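Local coordinates for E1 (Kluyveromyces marxianus, PDB 3VX6), which is the N-terminal domain of Atg7, the E1-like enzyme that activates Atg12 and Atg8 for conjugation in autophagy and cytoplasm-to-vacuole transport, at residues Q106-R111 and C141-Q146; A150-I155 and N217-W222; I177-S182 and P190-V195. All coordinates share one frame; numbering follows the deposited sequence.

Contact 1. Residues Q106-R111 and C141-Q146; sequences QELLQR and CMPSFQ
Leu-108, on helix 97-114, meets both Pro-143 and Phe-145, using a different atom for each. At its far end CD1 lies 3.3 Å from CB of Pro-143, the two side chains crossing at about a right angle. At its root, Leu-108 CB is 3.4 Å from Phe-145 CE1, so one leucine spans two residues that are two apart in the chain. One residue on, Leu-109 takes the outer part of the same ring: its N is 3.7 Å from Phe-145 CZ, and its CB is 4.0 Å from Phe-145 CE2. The ring stands obliquely to both leucines. It reaches the helix because CG is set between the backbone N and the carbonyl carbon (chi1 51°). Val-221 of helix 215-225 also touches the Phe-145 side chain, which therefore lies between two helices. Helix 97-114 here packs on a face of the mixed sheet holding strands 123-130 and 135-144, with Tyr-124 of the former against Leu-108 and Pro-143. An alanine in place of Phe-145 would probably open a gap beside Leu-108 CB and Leu-109, leaving Pro-143 as the main link between the segments. About 212 Å² is buried, mostly between apolar side chains, whereas the backbone groups Pro-143 O and Phe-145 N turn to Asn-217. With no hydrogen bond across, the contact between the two segments is van der Waals and hydrophobic.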
ATOM      1  N   GLN A 106      -0.345  -9.978  -7.920  1.00 42.93           N
ATOM      2  CA  GLN A 106       0.722 -10.732  -8.565  1.00 43.99           C
ATOM      3  C   GLN A 106       1.749  -9.809  -9.192  1.00 44.41           C
ATOM      4  O   GLN A 106       2.926 -10.167  -9.306  1.00 45.76           O
ATOM      5  CB  GLN A 106       0.152 -11.655  -9.646  1.00 44.78           C
ATOM      6  CG  GLN A 106      -0.743 -12.742  -9.091  1.00 50.39           C
ATOM      7  CD  GLN A 106      -1.434 -13.562 -10.177  1.00 53.05           C
ATOM      8  OE1 GLN A 106      -2.042 -13.012 -11.097  1.00 51.86           O
ATOM      9  NE2 GLN A 106      -1.358 -14.888 -10.056  1.00 55.16           N
ATOM     10  N   GLU A 107       1.303  -8.625  -9.601  1.00 42.94           N
ATOM     11  CA  GLU A 107       2.177  -7.654 -10.237  1.00 42.83           C
ATOM     12  C   GLU A 107       3.111  -7.045  -9.209  1.00 42.16           C
ATOM     13  O   GLU A 107       4.287  -6.835  -9.474  1.00 42.35           O
ATOM     14  CB  GLU A 107       1.352  -6.552 -10.901  1.00 43.26           C
ATOM     15  CG  GLU A 107       0.352  -7.056 -11.922  1.00 44.89           C
ATOM     16  CD  GLU A 107      -0.670  -5.992 -12.321  1.00 47.73           C
ATOM     17  OE1 GLU A 107      -1.567  -6.324 -13.126  1.00 47.69           O
ATOM     18  OE2 GLU A 107      -0.584  -4.833 -11.830  1.00 48.25           O
ATOM     19  N   LEU A 108       2.583  -6.748  -8.034  1.00 41.46           N
ATOM     20  CA  LEU A 108       3.408  -6.177  -6.990  1.00 40.02           C
ATOM     21  C   LEU A 108       4.440  -7.231  -6.600  1.00 40.95           C
ATOM     22  O   LEU A 108       5.607  -6.914  -6.374  1.00 43.44           O
ATOM     23  CB  LEU A 108       2.539  -5.765  -5.801  1.00 36.47           C
ATOM     24  CG  LEU A 108       1.513  -4.677  -6.149  1.00 33.67           C
ATOM     25  CD1 LEU A 108       0.496  -4.564  -5.055  1.00 30.97           C
ATOM     26  CD2 LEU A 108       2.203  -3.354  -6.383  1.00 32.00           C
ATOM     27  N   LEU A 109       4.010  -8.488  -6.544  1.00 39.76           N
ATOM     28  CA  LEU A 109       4.898  -9.596  -6.217  1.00 38.98           C
ATOM     29  C   LEU A 109       6.103  -9.588  -7.157  1.00 41.33           C
ATOM     30  O   LEU A 109       7.257  -9.564  -6.721  1.00 41.69           O
ATOM     31  CB  LEU A 109       4.144 -10.909  -6.370  1.00 37.45           C
ATOM     32  CG  LEU A 109       4.982 -12.181  -6.449  1.00 35.69           C
ATOM     33  CD1 LEU A 109       5.820 -12.324  -5.202  1.00 36.50           C
ATOM     34  CD2 LEU A 109       4.057 -13.371  -6.609  1.00 35.64           C
ATOM     35  N   GLN A 110       5.815  -9.617  -8.454  1.00 43.61           N
ATOM     36  CA  GLN A 110       6.839  -9.597  -9.484  1.00 44.58           C
ATOM     37  C   GLN A 110       7.783  -8.421  -9.236  1.00 45.83           C
ATOM     38  O   GLN A 110       8.980  -8.610  -9.035  1.00 46.33           O
ATOM     39  CB  GLN A 110       6.186  -9.458 -10.869  1.00 45.80           C
ATOM     40  CG  GLN A 110       7.165  -9.535 -12.036  1.00 48.19           C
ATOM     41  CD  GLN A 110       7.933 -10.849 -12.050  1.00 51.05           C
ATOM     42  OE1 GLN A 110       7.407 -11.893 -12.452  1.00 52.97           O
ATOM     43  NE2 GLN A 110       9.177 -10.809 -11.587  1.00 50.84           N
ATOM     44  N   ARG A 111       7.235  -7.210  -9.230  1.00 47.51           N
ATOM     45  CA  ARG A 111       8.033  -6.006  -9.024  1.00 49.21           C
ATOM     46  C   ARG A 111       8.923  -6.038  -7.790  1.00 48.69           C
ATOM     47  O   ARG A 111      10.042  -5.553  -7.830  1.00 49.64           O
ATOM     48  CB  ARG A 111       7.129  -4.768  -8.993  1.00 50.51           C
ATOM     49  CG  ARG A 111       6.504  -4.511 -10.342  1.00 55.82           C
ATOM     50  CD  ARG A 111       5.741  -3.207 -10.457  1.00 60.48           C
ATOM     51  NE  ARG A 111       5.498  -2.925 -11.873  1.00 66.35           N
ATOM     52  CZ  ARG A 111       6.440  -2.516 -12.726  1.00 68.97           C
ATOM     53  NH1 ARG A 111       7.687  -2.326 -12.306  1.00 69.84           N
ATOM     54  NH2 ARG A 111       6.148  -2.323 -14.007  1.00 69.74           N
ATOM     55  N   CYS A 141      -8.302  -0.045  -2.739  1.00 38.24           N
ATOM     56  CA  CYS A 141      -7.638  -1.215  -2.192  1.00 37.15           C
ATOM     57  C   CYS A 141      -6.143  -0.992  -2.294  1.00 37.09           C
ATOM     58  O   CYS A 141      -5.658  -0.326  -3.205  1.00 35.19           O
ATOM     59  CB  CYS A 141      -8.013  -2.489  -2.956  1.00 36.53           C
ATOM     60  SG  CYS A 141      -7.131  -2.764  -4.519  1.00 37.44           S
ATOM     61  N   MET A 142      -5.421  -1.511  -1.318  1.00 37.46           N
ATOM     62  CA  MET A 142      -3.972  -1.433  -1.322  1.00 38.32           C
ATOM     63  C   MET A 142      -3.647  -2.917  -1.233  1.00 36.58           C
ATOM     64  O   MET A 142      -3.691  -3.499  -0.154  1.00 36.82           O
ATOM     65  CB  MET A 142      -3.473  -0.682  -0.093  1.00 39.35           C
ATOM     66  CG  MET A 142      -1.982  -0.450  -0.103  1.00 39.75           C
ATOM     67  SD  MET A 142      -1.501   0.482   1.317  1.00 41.34           S
ATOM     68  CE  MET A 142      -1.478   2.159   0.693  1.00 43.71           C
ATOM     69  N   PRO A 143      -3.348  -3.553  -2.377  1.00 34.87           N
ATOM     70  CA  PRO A 143      -3.043  -4.976  -2.409  1.00 35.26           C
ATOM     71  C   PRO A 143      -2.071  -5.463  -1.371  1.00 35.93           C
ATOM     72  O   PRO A 143      -0.975  -4.931  -1.195  1.00 33.52           O
ATOM     73  CB  PRO A 143      -2.547  -5.191  -3.831  1.00 35.43           C
ATOM     74  CG  PRO A 143      -3.318  -4.208  -4.579  1.00 33.29           C
ATOM     75  CD  PRO A 143      -3.146  -2.984  -3.712  1.00 33.90           C
ATOM     76  N   SER A 144      -2.536  -6.489  -0.676  1.00 38.38           N
ATOM     77  CA  SER A 144      -1.811  -7.165   0.377  1.00 40.09           C
ATOM     78  C   SER A 144      -1.836  -8.633  -0.041  1.00 40.36           C
ATOM     79  O   SER A 144      -2.852  -9.314   0.087  1.00 40.83           O
ATOM     80  CB  SER A 144      -2.535  -6.969   1.708  1.00 40.35           C
ATOM     81  OG  SER A 144      -2.068  -7.900   2.665  1.00 46.22           O
ATOM     82  N   PHE A 145      -0.720  -9.114  -0.566  1.00 40.97           N
ATOM     83  CA  PHE A 145      -0.651 -10.493  -1.009  1.00 40.09           C
ATOM     84  C   PHE A 145       0.205 -11.348  -0.105  1.00 40.81           C
ATOM     85  O   PHE A 145       1.001 -10.847   0.689  1.00 40.50           O
ATOM     86  CB  PHE A 145      -0.094 -10.560  -2.419  1.00 38.14           C
ATOM     87  CG  PHE A 145       1.180  -9.799  -2.587  1.00 37.74           C
ATOM     88  CD1 PHE A 145       1.160  -8.436  -2.877  1.00 37.06           C
ATOM     89  CD2 PHE A 145       2.409 -10.443  -2.456  1.00 35.15           C
ATOM     90  CE1 PHE A 145       2.347  -7.731  -3.036  1.00 37.60           C
ATOM     91  CE2 PHE A 145       3.593  -9.750  -2.612  1.00 33.17           C
ATOM     92  CZ  PHE A 145       3.568  -8.393  -2.903  1.00 35.69           C
ATOM     93  N   GLN A 146       0.034 -12.654  -0.260  1.00 42.80           N
ATOM     94  CA  GLN A 146       0.753 -13.648   0.515  1.00 43.83           C
ATOM     95  C   GLN A 146       0.485 -15.016  -0.093  1.00 45.93           C
ATOM     96  O   GLN A 146      -0.413 -15.177  -0.917  1.00 46.81           O
ATOM     97  CB  GLN A 146       0.247 -13.650   1.945  1.00 44.71           C
ATOM     98  CG  GLN A 146      -1.212 -14.027   2.049  1.00 45.91           C
ATOM     99  CD  GLN A 146      -1.601 -14.386   3.452  1.00 47.51           C
ATOM    100  OE1 GLN A 146      -1.676 -13.528   4.330  1.00 47.94           O
ATOM    101  NE2 GLN A 146      -1.840 -15.667   3.682  1.00 50.91           N
TER

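Contact 2. Residues A150-I155 and N217-W222; sequences ATYQII and NILTVW
The helix of a beta-alpha-beta crossover meets an outermost strand of its own sheet where Leu-219 and Tyr-152 touch. Helix 215-225 connects the parallel neighbours 198-202 and 231-236 and packs on one face of the mixed six-stranded sheet; strand 151-159 runs along that sheet's border, next to 243-250. Tyr-152 is the residue of the strand that reaches across. CG of its side chain lies beside the backbone N, anti to the carbonyl carbon (chi1 -48°), and from there the ring reaches toward the helix, crossing its direction steeply. Tyr-152 and Leu-219 slide past each other in opposite directions, so that the methyl end of the leucine comes back toward the root of the tyrosine ring. Leu-219 CD1 is 3.3 Å from Tyr-152 CD1, meeting the ring obliquely. Nearer the helix backbone, Leu-219 CB takes up the next ring atom, 3.7 Å from Tyr-152 CE1. The leucine also touches Tyr-231 and Ile-233, and the tyrosine touches Ile-249, so the pair lies between the helix and strands 231-236 and 243-250. Around 127 Å² is buried, shared among these two residues and Thr-220. The hydroxyl of Thr-220 has its strongest partner within its own helix, a hydrogen bond to Lys-216 O, and a weak one to Phe-145 O. Beyond the ring, the phenolic oxygen of Tyr-152 comes to rest beside that hydroxyl, with Tyr-152 OH 3.4 Å from Thr-220 OG1.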
ATOM      1  N   ALA A 150      -0.826 -19.029   3.949  1.00 46.55           N
ATOM      2  CA  ALA A 150       0.305 -18.486   4.676  1.00 46.02           C
ATOM      3  C   ALA A 150      -0.175 -17.692   5.873  1.00 45.94           C
ATOM      4  O   ALA A 150      -1.257 -17.112   5.874  1.00 45.97           O
ATOM      5  CB  ALA A 150       1.167 -17.606   3.762  1.00 46.97           C
ATOM      6  N   THR A 151       0.648 -17.704   6.905  1.00 46.29           N
ATOM      7  CA  THR A 151       0.373 -17.000   8.133  1.00 46.34           C
ATOM      8  C   THR A 151       1.740 -16.500   8.584  1.00 47.07           C
ATOM      9  O   THR A 151       2.773 -16.944   8.063  1.00 45.31           O
ATOM     10  CB  THR A 151      -0.257 -17.950   9.166  1.00 47.04           C
ATOM     11  OG1 THR A 151       0.010 -19.309   8.790  1.00 49.77           O
ATOM     12  CG2 THR A 151      -1.763 -17.745   9.218  1.00 46.84           C
ATOM     13  N   TYR A 152       1.760 -15.563   9.527  1.00 47.58           N
ATOM     14  CA  TYR A 152       3.026 -15.013   9.985  1.00 48.43           C
ATOM     15  C   TYR A 152       3.037 -14.796  11.474  1.00 50.32           C
ATOM     16  O   TYR A 152       2.064 -14.299  12.034  1.00 50.80           O
ATOM     17  CB  TYR A 152       3.292 -13.662   9.330  1.00 45.65           C
ATOM     18  CG  TYR A 152       3.086 -13.649   7.851  1.00 44.29           C
ATOM     19  CD1 TYR A 152       4.162 -13.781   6.987  1.00 44.75           C
ATOM     20  CD2 TYR A 152       1.805 -13.525   7.302  1.00 42.53           C
ATOM     21  CE1 TYR A 152       3.978 -13.789   5.612  1.00 45.27           C
ATOM     22  CE2 TYR A 152       1.612 -13.538   5.921  1.00 43.42           C
ATOM     23  CZ  TYR A 152       2.708 -13.671   5.087  1.00 43.73           C
ATOM     24  OH  TYR A 152       2.558 -13.705   3.726  1.00 46.78           O
ATOM     25  N   GLN A 153       4.152 -15.163  12.098  1.00 52.25           N
ATOM     26  CA  GLN A 153       4.365 -14.972  13.522  1.00 53.26           C
ATOM     27  C   GLN A 153       5.557 -14.047  13.637  1.00 52.52           C
ATOM     28  O   GLN A 153       6.517 -14.165  12.877  1.00 51.92           O
ATOM     29  CB  GLN A 153       4.738 -16.274  14.228  1.00 57.00           C
ATOM     30  CG  GLN A 153       3.589 -17.087  14.788  1.00 62.33           C
ATOM     31  CD  GLN A 153       3.391 -18.375  14.023  1.00 64.61           C
ATOM     32  OE1 GLN A 153       2.531 -18.459  13.146  1.00 66.27           O
ATOM     33  NE2 GLN A 153       4.203 -19.382  14.331  1.00 66.05           N
ATOM     34  N   ILE A 154       5.492 -13.112  14.569  1.00 51.76           N
ATOM     35  CA  ILE A 154       6.620 -12.238  14.788  1.00 50.48           C
ATOM     36  C   ILE A 154       7.426 -13.024  15.800  1.00 50.00           C
ATOM     37  O   ILE A 154       6.986 -13.225  16.928  1.00 50.26           O
ATOM     38  CB  ILE A 154       6.208 -10.876  15.401  1.00 52.08           C
ATOM     39  CG1 ILE A 154       5.565  -9.992  14.326  1.00 53.01           C
ATOM     40  CG2 ILE A 154       7.427 -10.173  16.002  1.00 49.90           C
ATOM     41  CD1 ILE A 154       5.195  -8.594  14.816  1.00 53.03           C
ATOM     42  N   ILE A 155       8.586 -13.514  15.381  1.00 49.58           N
ATOM     43  CA  ILE A 155       9.446 -14.265  16.277  1.00 48.61           C
ATOM     44  C   ILE A 155      10.051 -13.317  17.294  1.00 47.26           C
ATOM     45  O   ILE A 155      10.236 -13.675  18.446  1.00 46.31           O
ATOM     46  CB  ILE A 155      10.575 -14.955  15.514  1.00 49.62           C
ATOM     47  CG1 ILE A 155       9.991 -16.085  14.674  1.00 52.98           C
ATOM     48  CG2 ILE A 155      11.626 -15.473  16.483  1.00 50.03           C
ATOM     49  CD1 ILE A 155       9.076 -17.024  15.455  1.00 52.84           C
ATOM     50  N   ASN A 217       3.405  -8.177   1.689  1.00 37.25           N
ATOM     51  CA  ASN A 217       4.067  -7.973   0.417  1.00 36.48           C
ATOM     52  C   ASN A 217       5.573  -8.161   0.666  1.00 36.41           C
ATOM     53  O   ASN A 217       6.202  -9.056   0.099  1.00 37.95           O
ATOM     54  CB  ASN A 217       3.778  -6.549  -0.074  1.00 38.26           C
ATOM     55  CG  ASN A 217       2.292  -6.273  -0.217  1.00 37.95           C
ATOM     56  OD1 ASN A 217       1.459  -6.996   0.339  1.00 38.12           O
ATOM     57  ND2 ASN A 217       1.953  -5.230  -0.959  1.00 37.23           N
ATOM     58  N   ILE A 218       6.139  -7.332   1.540  1.00 34.24           N
ATOM     59  CA  ILE A 218       7.562  -7.420   1.848  1.00 33.84           C
ATOM     60  C   ILE A 218       7.942  -8.867   2.145  1.00 34.54           C
ATOM     61  O   ILE A 218       8.821  -9.441   1.490  1.00 32.94           O
ATOM     62  CB  ILE A 218       7.931  -6.526   3.056  1.00 34.23           C
ATOM     63  CG1 ILE A 218       7.559  -5.064   2.749  1.00 30.38           C
ATOM     64  CG2 ILE A 218       9.413  -6.690   3.387  1.00 31.49           C
ATOM     65  CD1 ILE A 218       7.645  -4.118   3.932  1.00 29.67           C
ATOM     66  N   LEU A 219       7.254  -9.463   3.111  1.00 34.52           N
ATOM     67  CA  LEU A 219       7.521 -10.846   3.470  1.00 33.93           C
ATOM     68  C   LEU A 219       7.457 -11.777   2.276  1.00 33.70           C
ATOM     69  O   LEU A 219       8.392 -12.508   1.998  1.00 34.90           O
ATOM     70  CB  LEU A 219       6.529 -11.312   4.523  1.00 33.78           C
ATOM     71  CG  LEU A 219       6.758 -10.582   5.834  1.00 34.98           C
ATOM     72  CD1 LEU A 219       5.588 -10.797   6.768  1.00 35.52           C
ATOM     73  CD2 LEU A 219       8.057 -11.083   6.440  1.00 37.74           C
ATOM     74  N   THR A 220       6.348 -11.749   1.563  1.00 33.92           N
ATOM     75  CA  THR A 220       6.193 -12.621   0.419  1.00 33.00           C
ATOM     76  C   THR A 220       7.328 -12.447  -0.597  1.00 33.40           C
ATOM     77  O   THR A 220       7.885 -13.422  -1.109  1.00 31.96           O
ATOM     78  CB  THR A 220       4.831 -12.365  -0.250  1.00 32.81           C
ATOM     79  OG1 THR A 220       3.789 -12.688   0.674  1.00 32.90           O
ATOM     80  CG2 THR A 220       4.674 -13.208  -1.500  1.00 32.99           C
ATOM     81  N   VAL A 221       7.689 -11.210  -0.890  1.00 32.12           N
ATOM     82  CA  VAL A 221       8.740 -11.014  -1.866  1.00 32.16           C
ATOM     83  C   VAL A 221      10.106 -11.408  -1.328  1.00 33.29           C
ATOM     84  O   VAL A 221      10.827 -12.205  -1.920  1.00 34.47           O
ATOM     85  CB  VAL A 221       8.786  -9.572  -2.335  1.00 30.12           C
ATOM     86  CG1 VAL A 221       9.951  -9.394  -3.275  1.00 26.57           C
ATOM     87  CG2 VAL A 221       7.466  -9.215  -3.007  1.00 26.88           C
ATOM     88  N   TRP A 222      10.464 -10.834  -0.201  1.00 34.06           N
ATOM     89  CA  TRP A 222      11.734 -11.135   0.401  1.00 37.22           C
ATOM     90  C   TRP A 222      11.911 -12.661   0.551  1.00 38.57           C
ATOM     91  O   TRP A 222      13.015 -13.185   0.386  1.00 38.08           O
ATOM     92  CB  TRP A 222      11.782 -10.439   1.749  1.00 38.84           C
ATOM     93  CG  TRP A 222      13.117 -10.325   2.335  1.00 39.43           C
ATOM     94  CD1 TRP A 222      14.313 -10.692   1.772  1.00 38.89           C
ATOM     95  CD2 TRP A 222      13.415  -9.818   3.629  1.00 39.14           C
ATOM     96  NE1 TRP A 222      15.338 -10.443   2.652  1.00 39.10           N
ATOM     97  CE2 TRP A 222      14.812  -9.904   3.801  1.00 37.96           C
ATOM     98  CE3 TRP A 222      12.635  -9.294   4.664  1.00 38.80           C
ATOM     99  CZ2 TRP A 222      15.443  -9.494   4.969  1.00 38.87           C
ATOM    100  CZ3 TRP A 222      13.261  -8.886   5.822  1.00 38.88           C
ATOM    101  CH2 TRP A 222      14.651  -8.986   5.968  1.00 40.25           C
TER

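Contact 3. Residues I177-S182 and P190-V195; sequences IACVIS and PDNLKV
Ile-181 and Cys-179, on the same face of strand 177-181, meet the short helix 190-195 through three of its residues. The two axes approach to 8.1 Å and their directions differ by 52°, so the helix runs slantwise over the strand. Of the purely apolar contacts, Ile-181 CD1 lies 3.8 Å from Val-195 CG2, near the exposed margin of the interface. Deeper in, although CB of Leu-193 is directed away from the strand, its CD2 still comes within 4.2 Å of Cys-179 CB.

A second kind of contact sets apolar atoms against an amide residue. Ile-181 CD1 sits over the flat face of the Asn-192 carboxamide, 3.2 Å from Asn-192 CG, with the two side chains crossing at about a right angle. The isoleucine gets there with CG1 beside the backbone N (chi1 -57°) and the chain extended beyond it. Asn-192 also offers its CB, which lies 3.7 Å from Cys-179 SG. The amide is thus met on a face by a methyl group and is not bonded to the strand.

Polar bonds lie outside this interface or within 190-195. Asn-192 ND2 donates to Lys-187 O, which ties the amide to the chain just ahead of the helix. Along the backbone, Lys-194 N bonds to Pro-190 O and Val-195 N to Asn-192 O, with a weak bond from Val-195 N to Asp-191 O.

Strands 177-181 and 184-186 form an antiparallel beta-hairpin, whose Gln-186 touches Cys-179, Ile-181 and Asn-192; helix 190-195 follows and leads on to strand 198-202. Leu-193 also touches Val-199 of that strand and Leu-225 of helix 215-225, so helix 190-195 lies over this end of the sheet with the longer helix as its neighbour.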
ATOM      1  N   ILE A 177      10.511   1.979   2.107  1.00 39.53           N
ATOM      2  CA  ILE A 177      11.049   0.652   2.377  1.00 38.34           C
ATOM      3  C   ILE A 177      12.517   0.610   1.933  1.00 38.84           C
ATOM      4  O   ILE A 177      12.870   1.068   0.842  1.00 39.41           O
ATOM      5  CB  ILE A 177      10.302  -0.463   1.617  1.00 37.33           C
ATOM      6  CG1 ILE A 177       8.875  -0.616   2.130  1.00 35.95           C
ATOM      7  CG2 ILE A 177      11.032  -1.793   1.821  1.00 38.94           C
ATOM      8  CD1 ILE A 177       8.097  -1.711   1.413  1.00 33.95           C
ATOM      9  N   ALA A 178      13.373   0.083   2.790  1.00 38.35           N
ATOM     10  CA  ALA A 178      14.788  -0.031   2.475  1.00 39.92           C
ATOM     11  C   ALA A 178      15.302  -1.265   3.199  1.00 41.33           C
ATOM     12  O   ALA A 178      14.527  -2.004   3.813  1.00 42.38           O
ATOM     13  CB  ALA A 178      15.542   1.219   2.940  1.00 37.36           C
ATOM     14  N   CYS A 179      16.596  -1.512   3.112  1.00 41.79           N
ATOM     15  CA  CYS A 179      17.154  -2.646   3.810  1.00 43.69           C
ATOM     16  C   CYS A 179      18.456  -2.192   4.423  1.00 44.55           C
ATOM     17  O   CYS A 179      18.899  -1.066   4.198  1.00 44.33           O
ATOM     18  CB  CYS A 179      17.373  -3.836   2.866  1.00 45.14           C
ATOM     19  SG  CYS A 179      18.717  -3.680   1.674  1.00 50.01           S
ATOM     20  N   VAL A 180      19.056  -3.054   5.230  1.00 45.87           N
ATOM     21  CA  VAL A 180      20.308  -2.708   5.870  1.00 45.16           C
ATOM     22  C   VAL A 180      21.341  -3.755   5.488  1.00 45.44           C
ATOM     23  O   VAL A 180      21.071  -4.953   5.535  1.00 46.61           O
ATOM     24  CB  VAL A 180      20.143  -2.650   7.390  1.00 44.06           C
ATOM     25  CG1 VAL A 180      21.346  -1.972   8.006  1.00 45.12           C
ATOM     26  CG2 VAL A 180      18.872  -1.895   7.747  1.00 44.03           C
ATOM     27  N   ILE A 181      22.511  -3.290   5.061  1.00 44.98           N
ATOM     28  CA  ILE A 181      23.599  -4.173   4.662  1.00 43.42           C
ATOM     29  C   ILE A 181      24.871  -3.675   5.323  1.00 43.64           C
ATOM     30  O   ILE A 181      25.419  -2.634   4.954  1.00 44.02           O
ATOM     31  CB  ILE A 181      23.800  -4.173   3.142  1.00 42.23           C
ATOM     32  CG1 ILE A 181      22.504  -4.584   2.447  1.00 40.22           C
ATOM     33  CG2 ILE A 181      24.936  -5.121   2.775  1.00 41.85           C
ATOM     34  CD1 ILE A 181      22.675  -4.868   0.986  1.00 38.90           C
ATOM     35  N   SER A 182      25.333  -4.419   6.314  1.00 43.93           N
ATOM     36  CA  SER A 182      26.530  -4.040   7.043  1.00 45.02           C
ATOM     37  C   SER A 182      26.312  -2.734   7.792  1.00 45.01           C
ATOM     38  O   SER A 182      27.194  -1.880   7.831  1.00 46.97           O
ATOM     39  CB  SER A 182      27.725  -3.899   6.098  1.00 44.19           C
ATOM     40  OG  SER A 182      28.065  -5.147   5.519  1.00 45.60           O
ATOM     41  N   PRO A 190      16.924  -6.778  -5.022  1.00 46.99           N
ATOM     42  CA  PRO A 190      17.050  -8.220  -4.810  1.00 48.43           C
ATOM     43  C   PRO A 190      18.387  -8.689  -4.245  1.00 49.47           C
ATOM     44  O   PRO A 190      18.416  -9.347  -3.196  1.00 52.19           O
ATOM     45  CB  PRO A 190      16.755  -8.802  -6.193  1.00 47.40           C
ATOM     46  CG  PRO A 190      15.771  -7.819  -6.764  1.00 46.71           C
ATOM     47  CD  PRO A 190      16.406  -6.492  -6.369  1.00 46.76           C
ATOM     48  N   ASP A 191      19.491  -8.368  -4.919  1.00 49.28           N
ATOM     49  CA  ASP A 191      20.794  -8.803  -4.421  1.00 48.46           C
ATOM     50  C   ASP A 191      21.086  -8.268  -3.021  1.00 47.19           C
ATOM     51  O   ASP A 191      21.770  -8.920  -2.229  1.00 48.41           O
ATOM     52  CB  ASP A 191      21.909  -8.415  -5.389  1.00 48.50           C
ATOM     53  CG  ASP A 191      21.846  -9.199  -6.693  1.00 51.04           C
ATOM     54  OD1 ASP A 191      21.373 -10.361  -6.699  1.00 48.96           O
ATOM     55  OD2 ASP A 191      22.290  -8.653  -7.723  1.00 55.06           O
ATOM     56  N   ASN A 192      20.564  -7.084  -2.719  1.00 45.63           N
ATOM     57  CA  ASN A 192      20.735  -6.499  -1.399  1.00 43.73           C
ATOM     58  C   ASN A 192      19.877  -7.272  -0.433  1.00 43.28           C
ATOM     59  O   ASN A 192      20.287  -7.544   0.695  1.00 43.46           O
ATOM     60  CB  ASN A 192      20.297  -5.043  -1.382  1.00 40.97           C
ATOM     61  CG  ASN A 192      21.379  -4.124  -1.851  1.00 40.00           C
ATOM     62  OD1 ASN A 192      22.484  -4.570  -2.164  1.00 38.45           O
ATOM     63  ND2 ASN A 192      21.081  -2.831  -1.901  1.00 39.61           N
ATOM     64  N   LEU A 193      18.682  -7.636  -0.884  1.00 42.90           N
ATOM     65  CA  LEU A 193      17.763  -8.384  -0.035  1.00 43.01           C
ATOM     66  C   LEU A 193      18.291  -9.774   0.251  1.00 42.09           C
ATOM     67  O   LEU A 193      18.012 -10.327   1.307  1.00 42.47           O
ATOM     68  CB  LEU A 193      16.372  -8.454  -0.671  1.00 42.70           C
ATOM     69  CG  LEU A 193      15.660  -7.100  -0.616  1.00 42.55           C
ATOM     70  CD1 LEU A 193      14.482  -7.084  -1.575  1.00 44.39           C
ATOM     71  CD2 LEU A 193      15.226  -6.817   0.809  1.00 43.02           C
ATOM     72  N   LYS A 194      19.066 -10.328  -0.673  1.00 41.16           N
ATOM     73  CA  LYS A 194      19.639 -11.653  -0.474  1.00 41.80           C
ATOM     74  C   LYS A 194      20.722 -11.653   0.596  1.00 42.77           C
ATOM     75  O   LYS A 194      20.987 -12.697   1.199  1.00 43.83           O
ATOM     76  CB  LYS A 194      20.225 -12.186  -1.776  1.00 40.68           C
ATOM     77  CG  LYS A 194      19.168 -12.569  -2.787  1.00 42.43           C
ATOM     78  CD  LYS A 194      19.774 -13.053  -4.082  1.00 43.01           C
ATOM     79  CE  LYS A 194      18.681 -13.493  -5.046  1.00 45.87           C
ATOM     80  NZ  LYS A 194      19.226 -13.848  -6.393  1.00 49.01           N
ATOM     81  N   VAL A 195      21.329 -10.488   0.844  1.00 42.28           N
ATOM     82  CA  VAL A 195      22.401 -10.371   1.833  1.00 40.93           C
ATOM     83  C   VAL A 195      22.138  -9.382   2.967  1.00 41.68           C
ATOM     84  O   VAL A 195      22.908  -9.318   3.924  1.00 42.85           O
ATOM     85  CB  VAL A 195      23.745  -9.962   1.162  1.00 40.93           C
ATOM     86  CG1 VAL A 195      23.992 -10.816  -0.074  1.00 39.95           C
ATOM     87  CG2 VAL A 195      23.728  -8.484   0.794  1.00 39.89           C
TER

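How the contacts relate
From the N terminus, contact 1 closes first, bringing strand 135-144 back to helix 97-114 across 29 intervening residues. Contact 2 opens just afterwards, in strand 151-159, and its loop of 61 residues ends in helix 215-225. Contact 3 is nested within that loop, closing only seven residues that hold strand 184-186. No loops cross. Helix 215-225 is the common element: its Asn-217 reaches contact 1, and Trp-222 NE1 bonds Leu-193 O of contact 3. Contacts 2 and 3 reach the same sheet, while contact 1 belongs to the other six-stranded sheet, so the helix ties the two sheet systems together.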